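Local structure of VipE (Legionella pneumophila subsp. pneumophila str. Philadelphia 1, 4QN8) at residues I69-T82 against F107-E121. The protein is a Legionella effector of unknown biochemical activity, presumably acting inside the host cell, represented here by the all-helical first part of the longer protein. Numbering follows the deposited sequence.
Sequences IGPTLDSEILHQLT and FLAFEMAHYPTKAEE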
loop_
_atom_site.group_PDB
_atom_site.type_symbol
_atom_site.label_atom_id
_atom_site.label_comp_id
_atom_site.label_asym_id
_atom_site.label_seq_id
_atom_site.Cartn_x
_atom_site.Cartn_y
_atom_site.Cartn_z
ATOM N N ILE A 69 3.878 8.331 -5.988
ATOM C CA ILE A 69 4.765 8.790 -4.921
ATOM C C ILE A 69 6.017 7.913 -4.760
ATOM O O ILE A 69 7.115 8.411 -4.458
ATOM C CB ILE A 69 4.006 8.927 -3.565
ATOM C CG1 ILE A 69 4.868 9.634 -2.515
ATOM C CG2 ILE A 69 3.582 7.578 -3.025
ATOM C CD1 ILE A 69 5.105 11.096 -2.801
ATOM N N GLY A 70 5.849 6.616 -4.992
ATOM C CA GLY A 70 6.914 5.640 -4.835
ATOM C C GLY A 70 8.217 6.000 -5.520
ATOM O O GLY A 70 9.279 5.899 -4.908
ATOM N N PRO A 71 8.152 6.397 -6.803
ATOM C CA PRO A 71 9.383 6.722 -7.531
ATOM C C PRO A 71 10.102 7.962 -6.995
ATOM O O PRO A 71 11.230 8.204 -7.397
ATOM C CB PRO A 71 8.885 6.988 -8.956
ATOM C CG PRO A 71 7.628 6.210 -9.061
ATOM C CD PRO A 71 6.991 6.336 -7.707
ATOM N N THR A 72 9.469 8.725 -6.104
ATOM C CA THR A 72 10.132 9.872 -5.492
ATOM C C THR A 72 10.892 9.507 -4.210
ATOM O O THR A 72 11.607 10.345 -3.650
ATOM C CB THR A 72 9.159 11.031 -5.219
ATOM O OG1 THR A 72 8.412 10.777 -4.026
ATOM C CG2 THR A 72 8.212 11.204 -6.393
ATOM N N LEU A 73 10.751 8.259 -3.766
ATOM C CA LEU A 73 11.302 7.838 -2.475
ATOM C C LEU A 73 12.669 7.159 -2.577
ATOM O O LEU A 73 12.861 6.230 -3.361
ATOM C CB LEU A 73 10.344 6.879 -1.760
ATOM C CG LEU A 73 8.928 7.398 -1.538
ATOM C CD1 LEU A 73 8.117 6.317 -0.806
ATOM C CD2 LEU A 73 8.976 8.681 -0.739
ATOM N N ASP A 74 13.602 7.640 -1.762
ATOM C CA ASP A 74 14.861 6.962 -1.487
ATOM C C ASP A 74 14.519 5.569 -0.919
ATOM O O ASP A 74 13.497 5.414 -0.227
ATOM C CB ASP A 74 15.657 7.850 -0.515
ATOM C CG ASP A 74 16.707 7.104 0.266
ATOM O OD1 ASP A 74 16.350 6.478 1.293
ATOM O OD2 ASP A 74 17.896 7.180 -0.107
ATOM N N SER A 75 15.315 4.542 -1.233
ATOM C CA SER A 75 14.915 3.171 -0.846
ATOM C C SER A 75 14.788 2.984 0.663
ATOM O O SER A 75 13.874 2.299 1.140
ATOM C CB SER A 75 15.835 2.105 -1.441
ATOM O OG SER A 75 17.191 2.256 -1.028
ATOM N N GLU A 76 15.709 3.577 1.415
ATOM C CA GLU A 76 15.630 3.498 2.874
ATOM C C GLU A 76 14.481 4.328 3.448
ATOM O O GLU A 76 13.875 3.923 4.437
ATOM C CB GLU A 76 16.967 3.851 3.541
ATOM C CG GLU A 76 18.045 2.771 3.393
ATOM C CD GLU A 76 17.843 1.551 4.293
ATOM O OE1 GLU A 76 16.754 1.401 4.889
ATOM O OE2 GLU A 76 18.787 0.733 4.401
ATOM N N ILE A 77 14.165 5.472 2.834
ATOM C CA ILE A 77 12.956 6.218 3.230
ATOM C C ILE A 77 11.693 5.386 2.988
ATOM O O ILE A 77 10.798 5.317 3.842
ATOM C CB ILE A 77 12.829 7.589 2.519
ATOM C CG1 ILE A 77 13.948 8.540 2.964
ATOM C CG2 ILE A 77 11.473 8.223 2.829
ATOM C CD1 ILE A 77 13.683 9.225 4.292
ATOM N N LEU A 78 11.621 4.748 1.823
ATOM C CA LEU A 78 10.533 3.832 1.527
ATOM C C LEU A 78 10.461 2.688 2.536
ATOM O O LEU A 78 9.365 2.320 2.980
ATOM C CB LEU A 78 10.700 3.290 0.106
ATOM C CG LEU A 78 9.878 2.078 -0.294
ATOM C CD1 LEU A 78 8.394 2.429 -0.399
ATOM C CD2 LEU A 78 10.431 1.577 -1.631
ATOM N N HIS A 79 11.606 2.140 2.922
ATOM C CA HIS A 79 11.582 1.015 3.865
ATOM C C HIS A 79 11.024 1.463 5.211
ATOM O O HIS A 79 10.212 0.777 5.833
ATOM C CB HIS A 79 12.969 0.417 4.058
ATOM C CG HIS A 79 12.965 -0.799 4.920
ATOM N ND1 HIS A 79 12.572 -2.033 4.446
ATOM C CD2 HIS A 79 13.257 -0.969 6.230
ATOM C CE1 HIS A 79 12.645 -2.918 5.428
ATOM N NE2 HIS A 79 13.051 -2.298 6.521
ATOM N N GLN A 80 11.468 2.637 5.643
ATOM C CA GLN A 80 11.088 3.215 6.933
ATOM C C GLN A 80 9.590 3.520 6.921
ATOM O O GLN A 80 8.869 3.194 7.871
ATOM C CB GLN A 80 11.911 4.494 7.130
ATOM C CG GLN A 80 11.905 5.148 8.488
ATOM C CD GLN A 80 12.851 6.354 8.511
ATOM O OE1 GLN A 80 12.694 7.287 7.714
ATOM N NE2 GLN A 80 13.851 6.326 9.402
ATOM N N LEU A 81 9.106 4.120 5.837
ATOM C CA LEU A 81 7.675 4.416 5.734
ATOM C C LEU A 81 6.856 3.131 5.790
ATOM O O LEU A 81 5.868 3.048 6.516
ATOM C CB LEU A 81 7.337 5.185 4.453
ATOM C CG LEU A 81 7.670 6.675 4.400
ATOM C CD1 LEU A 81 7.435 7.202 2.988
ATOM C CD2 LEU A 81 6.844 7.457 5.411
ATOM N N THR A 82 7.276 2.117 5.049
ATOM C CA THR A 82 6.525 0.863 5.036
ATOM C C THR A 82 6.476 0.215 6.426
ATOM O O THR A 82 5.431 -0.310 6.853
ATOM C CB THR A 82 7.140 -0.092 4.013
ATOM O OG1 THR A 82 7.046 0.517 2.720
ATOM C CG2 THR A 82 6.397 -1.435 3.987
ATOM N N PHE A 107 2.335 -0.285 -0.363
ATOM C CA PHE A 107 3.707 0.144 -0.117
ATOM C C PHE A 107 4.630 -1.066 0.020
ATOM O O PHE A 107 5.743 -1.072 -0.530
ATOM C CB PHE A 107 3.778 1.009 1.141
ATOM C CG PHE A 107 3.920 2.473 0.857
ATOM C CD1 PHE A 107 2.885 3.189 0.277
ATOM C CD2 PHE A 107 5.090 3.131 1.175
ATOM C CE1 PHE A 107 3.019 4.536 0.008
ATOM C CE2 PHE A 107 5.233 4.485 0.912
ATOM C CZ PHE A 107 4.191 5.183 0.318
ATOM N N LEU A 108 4.180 -2.085 0.743
ATOM C CA LEU A 108 4.984 -3.304 0.899
ATOM C C LEU A 108 5.220 -3.971 -0.455
ATOM O O LEU A 108 6.341 -4.382 -0.770
ATOM C CB LEU A 108 4.317 -4.287 1.877
ATOM C CG LEU A 108 4.962 -5.662 2.106
ATOM C CD1 LEU A 108 6.391 -5.530 2.602
ATOM C CD2 LEU A 108 4.146 -6.440 3.138
ATOM N N ALA A 109 4.159 -4.079 -1.253
ATOM C CA ALA A 109 4.264 -4.653 -2.599
ATOM C C ALA A 109 5.215 -3.865 -3.498
ATOM O O ALA A 109 5.928 -4.444 -4.316
ATOM C CB ALA A 109 2.893 -4.752 -3.247
ATOM N N PHE A 110 5.214 -2.548 -3.361
ATOM C CA PHE A 110 6.069 -1.715 -4.195
ATOM C C PHE A 110 7.516 -1.934 -3.793
ATOM O O PHE A 110 8.413 -2.036 -4.644
ATOM C CB PHE A 110 5.681 -0.253 -4.015
ATOM C CG PHE A 110 6.450 0.691 -4.880
ATOM C CD1 PHE A 110 6.033 0.958 -6.177
ATOM C CD2 PHE A 110 7.586 1.318 -4.396
ATOM C CE1 PHE A 110 6.737 1.846 -6.978
ATOM C CE2 PHE A 110 8.295 2.216 -5.190
ATOM C CZ PHE A 110 7.869 2.478 -6.485
ATOM N N GLU A 111 7.753 -2.001 -2.489
ATOM C CA GLU A 111 9.101 -2.271 -2.023
ATOM C C GLU A 111 9.542 -3.665 -2.441
ATOM O O GLU A 111 10.716 -3.866 -2.779
ATOM C CB GLU A 111 9.259 -2.073 -0.504
ATOM C CG GLU A 111 10.742 -1.980 -0.102
ATOM C CD GLU A 111 10.954 -1.924 1.400
ATOM O OE1 GLU A 111 9.969 -1.692 2.139
ATOM O OE2 GLU A 111 12.120 -2.088 1.846
HETATM N N MSE A 112 8.634 -4.642 -2.432
HETATM C CA MSE A 112 9.028 -5.979 -2.858
HETATM C C MSE A 112 9.282 -6.042 -4.358
HETATM O O MSE A 112 10.088 -6.865 -4.830
HETATM C CB MSE A 112 7.985 -7.013 -2.448
HETATM C CG MSE A 112 7.855 -7.126 -0.946
HETATM SE SE MSE A 112 6.353 -8.234 -0.466
HETATM C CE MSE A 112 7.111 -9.977 -0.873
ATOM N N ALA A 113 8.623 -5.168 -5.107
ATOM C CA ALA A 113 8.783 -5.184 -6.558
ATOM C C ALA A 113 10.160 -4.688 -6.957
ATOM O O ALA A 113 10.755 -5.169 -7.927
ATOM C CB ALA A 113 7.715 -4.339 -7.212
ATOM N N HIS A 114 10.672 -3.722 -6.207
ATOM C CA HIS A 114 11.867 -3.013 -6.660
ATOM C C HIS A 114 13.063 -3.250 -5.765
ATOM O O HIS A 114 14.202 -3.214 -6.221
ATOM C CB HIS A 114 11.569 -1.513 -6.795
ATOM C CG HIS A 114 10.494 -1.216 -7.791
ATOM N ND1 HIS A 114 10.629 -1.494 -9.129
ATOM C CD2 HIS A 114 9.248 -0.693 -7.642
ATOM C CE1 HIS A 114 9.518 -1.157 -9.769
ATOM N NE2 HIS A 114 8.669 -0.666 -8.882
ATOM N N TYR A 115 12.802 -3.496 -4.486
ATOM C CA TYR A 115 13.882 -3.737 -3.540
ATOM C C TYR A 115 13.575 -4.972 -2.698
ATOM O O TYR A 115 13.439 -4.871 -1.483
ATOM C CB TYR A 115 14.063 -2.523 -2.633
ATOM C CG TYR A 115 14.222 -1.219 -3.382
ATOM C CD1 TYR A 115 15.420 -0.899 -4.010
ATOM C CD2 TYR A 115 13.167 -0.328 -3.487
ATOM C CE1 TYR A 115 15.559 0.272 -4.703
ATOM C CE2 TYR A 115 13.308 0.872 -4.177
ATOM C CZ TYR A 115 14.498 1.156 -4.782
ATOM O OH TYR A 115 14.662 2.338 -5.483
ATOM N N PRO A 116 13.481 -6.144 -3.341
ATOM C CA PRO A 116 12.986 -7.325 -2.613
ATOM C C PRO A 116 13.853 -7.785 -1.440
ATOM O O PRO A 116 13.291 -8.267 -0.455
ATOM C CB PRO A 116 12.941 -8.415 -3.692
ATOM C CG PRO A 116 13.852 -7.949 -4.762
ATOM C CD PRO A 116 13.744 -6.447 -4.760
ATOM N N THR A 117 15.172 -7.659 -1.539
ATOM C CA THR A 117 16.055 -8.080 -0.444
ATOM C C THR A 117 15.802 -7.282 0.835
ATOM O O THR A 117 15.774 -7.838 1.941
ATOM C CB THR A 117 17.540 -7.950 -0.821
ATOM O OG1 THR A 117 17.821 -8.794 -1.945
ATOM C CG2 THR A 117 18.428 -8.360 0.349
ATOM N N LYS A 118 15.633 -5.972 0.678
ATOM C CA LYS A 118 15.340 -5.097 1.806
ATOM C C LYS A 118 13.924 -5.308 2.339
ATOM O O LYS A 118 13.689 -5.270 3.548
ATOM C CB LYS A 118 15.524 -3.640 1.390
ATOM C CG LYS A 118 15.395 -2.659 2.536
ATOM C CD LYS A 118 16.361 -3.007 3.663
ATOM C CE LYS A 118 16.464 -1.871 4.665
ATOM N NZ LYS A 118 17.307 -2.239 5.838
ATOM N N ALA A 119 12.977 -5.533 1.439
ATOM C CA ALA A 119 11.573 -5.660 1.840
ATOM C C ALA A 119 11.317 -6.932 2.641
ATOM O O ALA A 119 10.355 -7.014 3.431
ATOM C CB ALA A 119 10.679 -5.615 0.637
ATOM N N GLU A 120 12.175 -7.926 2.449
ATOM C CA GLU A 120 12.023 -9.197 3.151
ATOM C C GLU A 120 12.009 -9.039 4.674
ATOM O O GLU A 120 11.380 -9.834 5.382
ATOM C CB GLU A 120 13.127 -10.168 2.726
ATOM C CG GLU A 120 12.938 -11.568 3.234
ATOM C CD GLU A 120 11.680 -12.235 2.697
ATOM O OE1 GLU A 120 11.069 -11.728 1.719
ATOM O OE2 GLU A 120 11.312 -13.283 3.257
ATOM N N GLU A 121 12.679 -8.006 5.176
ATOM C CA GLU A 121 12.766 -7.788 6.618
ATOM C C GLU A 121 11.406 -7.490 7.277
ATOM O O GLU A 121 11.249 -7.660 8.487
ATOM C CB GLU A 121 13.768 -6.671 6.925
ATOM C CG GLU A 121 15.177 -6.932 6.388
ATOM C CD GLU A 121 16.117 -5.755 6.612
ATOM O OE1 GLU A 121 15.730 -4.814 7.345
ATOM O OE2 GLU A 121 17.240 -5.771 6.054
HETATM O O HOH W 1 12.790 4.037 -5.483
HETATM O O HOH W 2 14.112 -0.552 0.504
HETATM O O HOH W 3 19.586 -1.562 4.585
HETATM O O HOH W 4 16.750 0.056 7.096
#
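The imidazole of H79 carries CE of K118 over the centre of one face, 3.7 Å from the ring centroid, and meets OE2 of E111 at its edge. S75 CB sits in the same way above one face of the Y115 ring, with CB of H114 toward the rim of the opposite face. H114 CD2 lies over the centre of one face of the F110 ring, and L78 CD2 comes in at its edge. The F107 ring is a knob among I69, L78, L81 and T82, with T82 OG1 at its edge and L78 CD1 3.7 Å from F107 CD2.

H79 ND1 donates to OE2 of E111 over 2.6 Å, nearly straight at 160°. The oxygen offers its syn lone pair and lies in the ring plane, although the carboxylate stands 89° to the imidazole. With CG anti to the backbone N, E111 extends to the histidine, sliding past L78 on the way. A water between S75 O and OE2 and a hydrogen bond between H122 NE2 and OE1 further fix this carboxylate.

At the outer margin, K118 NZ makes a long salt bridge to E76 OE2 (3.6 Å) and a weak one to E121 OE1, and two waters link NZ to OE1 and OE2 of E76, one to each. Helices 75-82 and 107-114, running in roughly opposite directions (146°), thus pack through an aromatic and aliphatic core bordered by polar groups; the negative charge of E111 would probably favour protonation of H79, whereas the nearby K118 ammonium would partly oppose it.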